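MW1564 protein (Staphylococcus aureus, PDB 3NTV) probably transfers a methyl group from S-adenosylmethionine to a hydroxyl oxygen, as a putative caffeoyl-CoA O-methyltransferase with a Rossmann-type fold. Local coordinates at residues V172-V177 with Q202-W207; T215-N220 with L225-K230. All coordinates share one frame; numbering follows the deposited sequence.

Interaction 1: V172-V177 with Q202-W207; sequences VITDNV and QDYNEW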
loop_
_atom_site.group_PDB
_atom_site.type_symbol
_atom_site.label_atom_id
_atom_site.label_comp_id
_atom_site.label_asym_id
_atom_site.label_seq_id
_atom_site.Cartn_x
_atom_site.Cartn_y
_atom_site.Cartn_z
ATOM N N VAL A 172 -10.658 -7.194 -0.931
ATOM C CA VAL A 172 -11.620 -6.230 -0.396
ATOM C C VAL A 172 -10.753 -5.043 0.023
ATOM O O VAL A 172 -9.842 -5.198 0.866
ATOM C CB VAL A 172 -12.503 -6.694 0.780
ATOM C CG1 VAL A 172 -13.503 -5.583 1.171
ATOM C CG2 VAL A 172 -13.250 -7.967 0.424
ATOM N N ILE A 173 -11.018 -3.880 -0.583
ATOM C CA ILE A 173 -10.316 -2.645 -0.240
ATOM C C ILE A 173 -11.296 -1.791 0.571
ATOM O O ILE A 173 -12.376 -1.435 0.071
ATOM C CB ILE A 173 -9.836 -1.877 -1.506
ATOM C CG1 ILE A 173 -8.938 -2.764 -2.432
ATOM C CG2 ILE A 173 -9.130 -0.575 -1.089
ATOM C CD1 ILE A 173 -7.804 -3.437 -1.754
ATOM N N THR A 174 -10.955 -1.503 1.830
ATOM C CA THR A 174 -11.835 -0.675 2.666
ATOM C C THR A 174 -11.183 0.676 2.901
ATOM O O THR A 174 -10.104 0.754 3.510
ATOM C CB THR A 174 -12.206 -1.327 4.019
ATOM O OG1 THR A 174 -12.649 -2.676 3.845
ATOM C CG2 THR A 174 -13.294 -0.541 4.736
ATOM N N ASP A 175 -11.862 1.739 2.459
ATOM C CA ASP A 175 -11.408 3.102 2.699
ATOM C C ASP A 175 -11.984 3.616 4.014
ATOM O O ASP A 175 -12.975 3.074 4.512
ATOM C CB ASP A 175 -11.836 4.034 1.548
ATOM C CG ASP A 175 -11.034 5.319 1.437
ATOM O OD1 ASP A 175 -10.012 5.456 2.160
ATOM O OD2 ASP A 175 -11.444 6.203 0.666
ATOM N N ASN A 176 -11.365 4.676 4.555
ATOM C CA ASN A 176 -11.860 5.385 5.721
ATOM C C ASN A 176 -11.883 4.570 7.002
ATOM O O ASN A 176 -12.740 4.785 7.857
ATOM C CB ASN A 176 -13.223 6.015 5.390
ATOM C CG ASN A 176 -13.519 7.311 6.089
ATOM O OD1 ASN A 176 -12.633 7.992 6.629
ATOM N ND2 ASN A 176 -14.784 7.655 6.097
ATOM N N VAL A 177 -10.884 3.696 7.176
ATOM C CA VAL A 177 -10.768 2.863 8.385
ATOM C C VAL A 177 -10.263 3.666 9.604
ATOM O O VAL A 177 -10.281 3.153 10.724
ATOM C CB VAL A 177 -10.052 1.506 8.174
ATOM C CG1 VAL A 177 -10.843 0.618 7.217
ATOM C CG2 VAL A 177 -8.619 1.703 7.692
ATOM N N GLN A 202 -14.650 1.678 14.144
ATOM C CA GLN A 202 -13.901 0.836 15.073
ATOM C C GLN A 202 -14.485 -0.558 15.149
ATOM O O GLN A 202 -13.711 -1.523 15.129
ATOM C CB GLN A 202 -13.790 1.482 16.457
ATOM C CG GLN A 202 -12.885 2.732 16.467
ATOM C CD GLN A 202 -12.847 3.436 17.818
ATOM O OE1 GLN A 202 -12.047 4.356 18.039
ATOM N NE2 GLN A 202 -13.763 3.107 18.711
ATOM N N ASP A 203 -15.840 -0.681 15.230
ATOM C CA ASP A 203 -16.508 -1.986 15.235
ATOM C C ASP A 203 -16.193 -2.757 13.938
ATOM O O ASP A 203 -15.910 -3.949 13.990
ATOM C CB ASP A 203 -18.032 -1.832 15.400
ATOM C CG ASP A 203 -18.450 -1.412 16.798
ATOM O OD1 ASP A 203 -17.570 -1.378 17.703
ATOM O OD2 ASP A 203 -19.649 -1.118 16.994
ATOM N N TYR A 204 -16.261 -2.072 12.781
ATOM C CA TYR A 204 -15.952 -2.687 11.483
ATOM C C TYR A 204 -14.531 -3.239 11.481
ATOM O O TYR A 204 -14.343 -4.382 11.083
ATOM C CB TYR A 204 -16.133 -1.661 10.339
ATOM C CG TYR A 204 -15.776 -2.198 8.969
ATOM C CD1 TYR A 204 -16.749 -2.744 8.137
ATOM C CD2 TYR A 204 -14.459 -2.183 8.514
ATOM C CE1 TYR A 204 -16.426 -3.242 6.871
ATOM C CE2 TYR A 204 -14.125 -2.682 7.252
ATOM C CZ TYR A 204 -15.117 -3.191 6.426
ATOM O OH TYR A 204 -14.832 -3.657 5.162
ATOM N N ASN A 205 -13.548 -2.435 11.892
ATOM C CA ASN A 205 -12.139 -2.872 11.910
ATOM C C ASN A 205 -11.912 -4.129 12.754
ATOM O O ASN A 205 -11.255 -5.067 12.304
ATOM C CB ASN A 205 -11.224 -1.747 12.341
ATOM C CG ASN A 205 -11.216 -0.593 11.368
ATOM O OD1 ASN A 205 -11.617 -0.720 10.189
ATOM N ND2 ASN A 205 -10.826 0.567 11.848
ATOM N N GLU A 206 -12.472 -4.147 13.976
ATOM C CA GLU A 206 -12.343 -5.294 14.883
ATOM C C GLU A 206 -13.015 -6.521 14.296
ATOM O O GLU A 206 -12.482 -7.612 14.404
ATOM C CB GLU A 206 -12.972 -4.971 16.251
ATOM C CG GLU A 206 -12.236 -3.915 17.051
ATOM C CD GLU A 206 -10.934 -4.318 17.724
ATOM O OE1 GLU A 206 -10.182 -3.402 18.127
ATOM O OE2 GLU A 206 -10.668 -5.535 17.864
ATOM N N TRP A 207 -14.190 -6.354 13.690
ATOM C CA TRP A 207 -14.922 -7.471 13.107
ATOM C C TRP A 207 -14.130 -8.022 11.892
ATOM O O TRP A 207 -14.013 -9.235 11.727
ATOM C CB TRP A 207 -16.312 -6.981 12.697
ATOM C CG TRP A 207 -17.111 -7.963 11.910
ATOM C CD1 TRP A 207 -17.927 -8.940 12.399
ATOM C CD2 TRP A 207 -17.210 -8.026 10.484
ATOM N NE1 TRP A 207 -18.519 -9.623 11.360
ATOM C CE2 TRP A 207 -18.117 -9.061 10.172
ATOM C CE3 TRP A 207 -16.644 -7.277 9.433
ATOM C CZ2 TRP A 207 -18.446 -9.394 8.853
ATOM C CZ3 TRP A 207 -16.984 -7.596 8.129
ATOM C CH2 TRP A 207 -17.857 -8.656 7.848
#
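Helix 192-209 lies against the central sheet of the Rossmann-type methyltransferase fold, where Y204 reaches T174 near the end of strand 170-175 and N205 reaches V177 in the turn that follows. The Y204 ring is sent out to the strand by a side chain whose CG is anti to the backbone N (chi1 177°), meeting T174 from the opposite direction. Its phenol OH lies 2.7 Å from T174 OG1 in a hydrogen bond that either hydroxyl could donate. The methyl of T174 adds a close apolar touch, CG2 resting 3.4 Å from Y204 CE2 at an oblique angle to the ring.

N205 takes the turn just beyond the strand. Its ND2 donates to the carbonyl O of V177 over 2.9 Å, with an N-H...O angle of 154°; the donor meets a lone pair of that oxygen in the carbonyl plane, and the oxygen itself lies nearly in the plane of the amide. The other end of the amide, OD1, sits 3.3 Å from V177 CG1 and at the edge of the Y204 ring. N205 ND2 also bonds Y28 OH of the second subunit, while F159 and S155 of helix 155-162 pack on Y204. One amide nitrogen therefore ties the turn after the strand to the dimer partner, and the T174 and Y204 hydroxyls share one buried hydrogen bond.

Interaction 2: T215-N220 with L225-K230; sequences TTNFLN and LAISIK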
loop_
_atom_site.group_PDB
_atom_site.type_symbol
_atom_site.label_atom_id
_atom_site.label_comp_id
_atom_site.label_asym_id
_atom_site.label_seq_id
_atom_site.Cartn_x
_atom_site.Cartn_y
_atom_site.Cartn_z
ATOM N N THR A 215 -7.019 -12.277 4.988
ATOM C CA THR A 215 -5.739 -11.792 5.500
ATOM C C THR A 215 -5.763 -10.270 5.279
ATOM O O THR A 215 -5.804 -9.840 4.113
ATOM C CB THR A 215 -4.587 -12.542 4.832
ATOM O OG1 THR A 215 -4.725 -13.935 5.138
ATOM C CG2 THR A 215 -3.249 -12.060 5.284
ATOM N N THR A 216 -5.765 -9.481 6.375
ATOM C CA THR A 216 -5.895 -8.008 6.322
ATOM C C THR A 216 -4.719 -7.221 6.848
ATOM O O THR A 216 -4.131 -7.571 7.874
ATOM C CB THR A 216 -7.200 -7.574 7.061
ATOM O OG1 THR A 216 -8.312 -8.213 6.440
ATOM C CG2 THR A 216 -7.426 -6.052 7.090
ATOM N N ASN A 217 -4.421 -6.083 6.192
ATOM C CA ASN A 217 -3.459 -5.137 6.715
ATOM C C ASN A 217 -4.049 -3.741 6.632
ATOM O O ASN A 217 -4.847 -3.464 5.728
ATOM C CB ASN A 217 -2.096 -5.211 6.031
ATOM C CG ASN A 217 -2.106 -4.621 4.664
ATOM O OD1 ASN A 217 -2.793 -5.131 3.787
ATOM N ND2 ASN A 217 -1.438 -3.481 4.485
ATOM N N PHE A 218 -3.650 -2.870 7.555
ATOM C CA PHE A 218 -4.115 -1.487 7.633
ATOM C C PHE A 218 -3.000 -0.512 7.381
ATOM O O PHE A 218 -1.854 -0.737 7.801
ATOM C CB PHE A 218 -4.760 -1.187 9.003
ATOM C CG PHE A 218 -5.980 -2.008 9.314
ATOM C CD1 PHE A 218 -7.256 -1.486 9.125
ATOM C CD2 PHE A 218 -5.861 -3.301 9.808
ATOM C CE1 PHE A 218 -8.387 -2.223 9.476
ATOM C CE2 PHE A 218 -6.996 -4.056 10.108
ATOM C CZ PHE A 218 -8.254 -3.511 9.944
ATOM N N LEU A 219 -3.347 0.626 6.776
ATOM C CA LEU A 219 -2.389 1.679 6.448
ATOM C C LEU A 219 -2.885 3.017 6.931
ATOM O O LEU A 219 -4.057 3.341 6.705
ATOM C CB LEU A 219 -2.225 1.787 4.908
ATOM C CG LEU A 219 -1.699 0.569 4.151
ATOM C CD1 LEU A 219 -1.658 0.858 2.663
ATOM C CD2 LEU A 219 -0.299 0.189 4.620
ATOM N N ASN A 220 -2.002 3.836 7.540
ATOM C CA ASN A 220 -2.409 5.189 7.941
ATOM C C ASN A 220 -1.978 6.188 6.879
ATOM O O ASN A 220 -1.010 6.954 7.035
ATOM C CB ASN A 220 -1.937 5.583 9.351
ATOM C CG ASN A 220 -0.450 5.530 9.531
ATOM O OD1 ASN A 220 0.234 4.684 8.950
ATOM N ND2 ASN A 220 0.080 6.465 10.304
ATOM N N LEU A 225 -6.651 3.035 5.162
ATOM C CA LEU A 225 -7.006 2.036 4.158
ATOM C C LEU A 225 -6.731 0.633 4.668
ATOM O O LEU A 225 -5.730 0.424 5.354
ATOM C CB LEU A 225 -6.176 2.301 2.869
ATOM C CG LEU A 225 -6.609 1.535 1.601
ATOM C CD1 LEU A 225 -7.952 2.042 1.089
ATOM C CD2 LEU A 225 -5.575 1.686 0.494
ATOM N N ALA A 226 -7.625 -0.305 4.392
ATOM C CA ALA A 226 -7.373 -1.705 4.713
ATOM C C ALA A 226 -7.412 -2.481 3.421
ATOM O O ALA A 226 -8.186 -2.142 2.499
ATOM C CB ALA A 226 -8.379 -2.264 5.695
ATOM N N ILE A 227 -6.557 -3.503 3.342
ATOM C CA ILE A 227 -6.489 -4.401 2.207
ATOM C C ILE A 227 -6.695 -5.795 2.753
ATOM O O ILE A 227 -5.914 -6.226 3.623
ATOM C CB ILE A 227 -5.146 -4.302 1.457
ATOM C CG1 ILE A 227 -4.907 -2.879 0.897
ATOM C CG2 ILE A 227 -5.019 -5.396 0.361
ATOM C CD1 ILE A 227 -3.380 -2.693 0.486
ATOM N N SER A 228 -7.710 -6.499 2.221
ATOM C CA SER A 228 -8.058 -7.852 2.651
ATOM C C SER A 228 -7.998 -8.808 1.484
ATOM O O SER A 228 -8.658 -8.590 0.477
ATOM C CB SER A 228 -9.458 -7.891 3.271
ATOM O OG SER A 228 -9.611 -6.985 4.349
ATOM N N ILE A 229 -7.256 -9.897 1.632
ATOM C CA ILE A 229 -7.156 -10.929 0.597
ATOM C C ILE A 229 -8.077 -12.068 1.013
ATOM O O ILE A 229 -7.904 -12.599 2.115
ATOM C CB ILE A 229 -5.710 -11.490 0.421
ATOM C CG1 ILE A 229 -4.685 -10.372 0.108
ATOM C CG2 ILE A 229 -5.709 -12.574 -0.676
ATOM C CD1 ILE A 229 -3.177 -10.863 0.085
ATOM N N LYS A 230 -8.995 -12.475 0.138
ATOM C CA LYS A 230 -9.901 -13.591 0.420
ATOM C C LYS A 230 -9.186 -14.930 0.276
ATOM O O LYS A 230 -8.658 -15.248 -0.790
ATOM C CB LYS A 230 -11.119 -13.530 -0.503
ATOM C CG LYS A 230 -12.109 -14.682 -0.345
ATOM C CD LYS A 230 -13.425 -14.346 -1.011
ATOM C CE LYS A 230 -14.356 -15.541 -1.048
ATOM N NZ LYS A 230 -15.690 -15.209 -1.621
HETATM O O HOH W 1 -6.401 -14.935 2.805
#
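I227, L225 and L219 bury the most surface in this antiparallel beta hairpin, whose strands 214-219 and 225-230 end the chain and extend the otherwise parallel part of the Rossmann-type sheet. The strand segments run at 169° to each other. L219 and L225 form a hydrogen-bonded pair next to the connecting loop: L219 N reaches L225 O at 2.8 Å, and L225 N returns a bond to L219 O. Their side chains leave the same face, with the two CB atoms 4.5 Å apart, and both pack on L62 of helix 57-70.

I227 sits on that face too, paired with N217 through a second reciprocal set of backbone bonds. The two side chains lie side by side and point the same way. With chi1 at 74°, N217 has CG between its backbone N and carbonyl carbon, a setting that brings OD1 to 3.4 Å from I227 CB. The same OD1 accepts a hydrogen bond from Q65 NE2 of the second subunit.

The opposite face mixes apolar and polar contacts. F218 CD1 lies 3.7 Å from A226 CB, and helix 192-209 covers this side through N205, L208 and I209. The next pair on this face, the non-hydrogen-bonded T216 and S228, is joined through its side chains by a hydrogen bond between T216 OG1 and S228 OG, 2.8 Å long, that either could donate.

Both contacts lie toward the same side of the sheet, where strands 170-175, 225-230 and the outermost 214-219 are successive neighbours. All four touching residues of interaction 1 are buried, whereas T215 and I229 at one end of interaction 2 are partly exposed. Backbone pairing of V172 with S228 and of T174 with A226 connects them directly, and V177 CG2 packs near L225 N. Helix against strand and turn in interaction 1 rests on two hydrogen bonds made by side chains over 182 Å²; strand against strand in interaction 2 has six backbone bonds plus one between hydroxyls across 467 Å². Both touch the second subunit, placing this part of the fold at that interface.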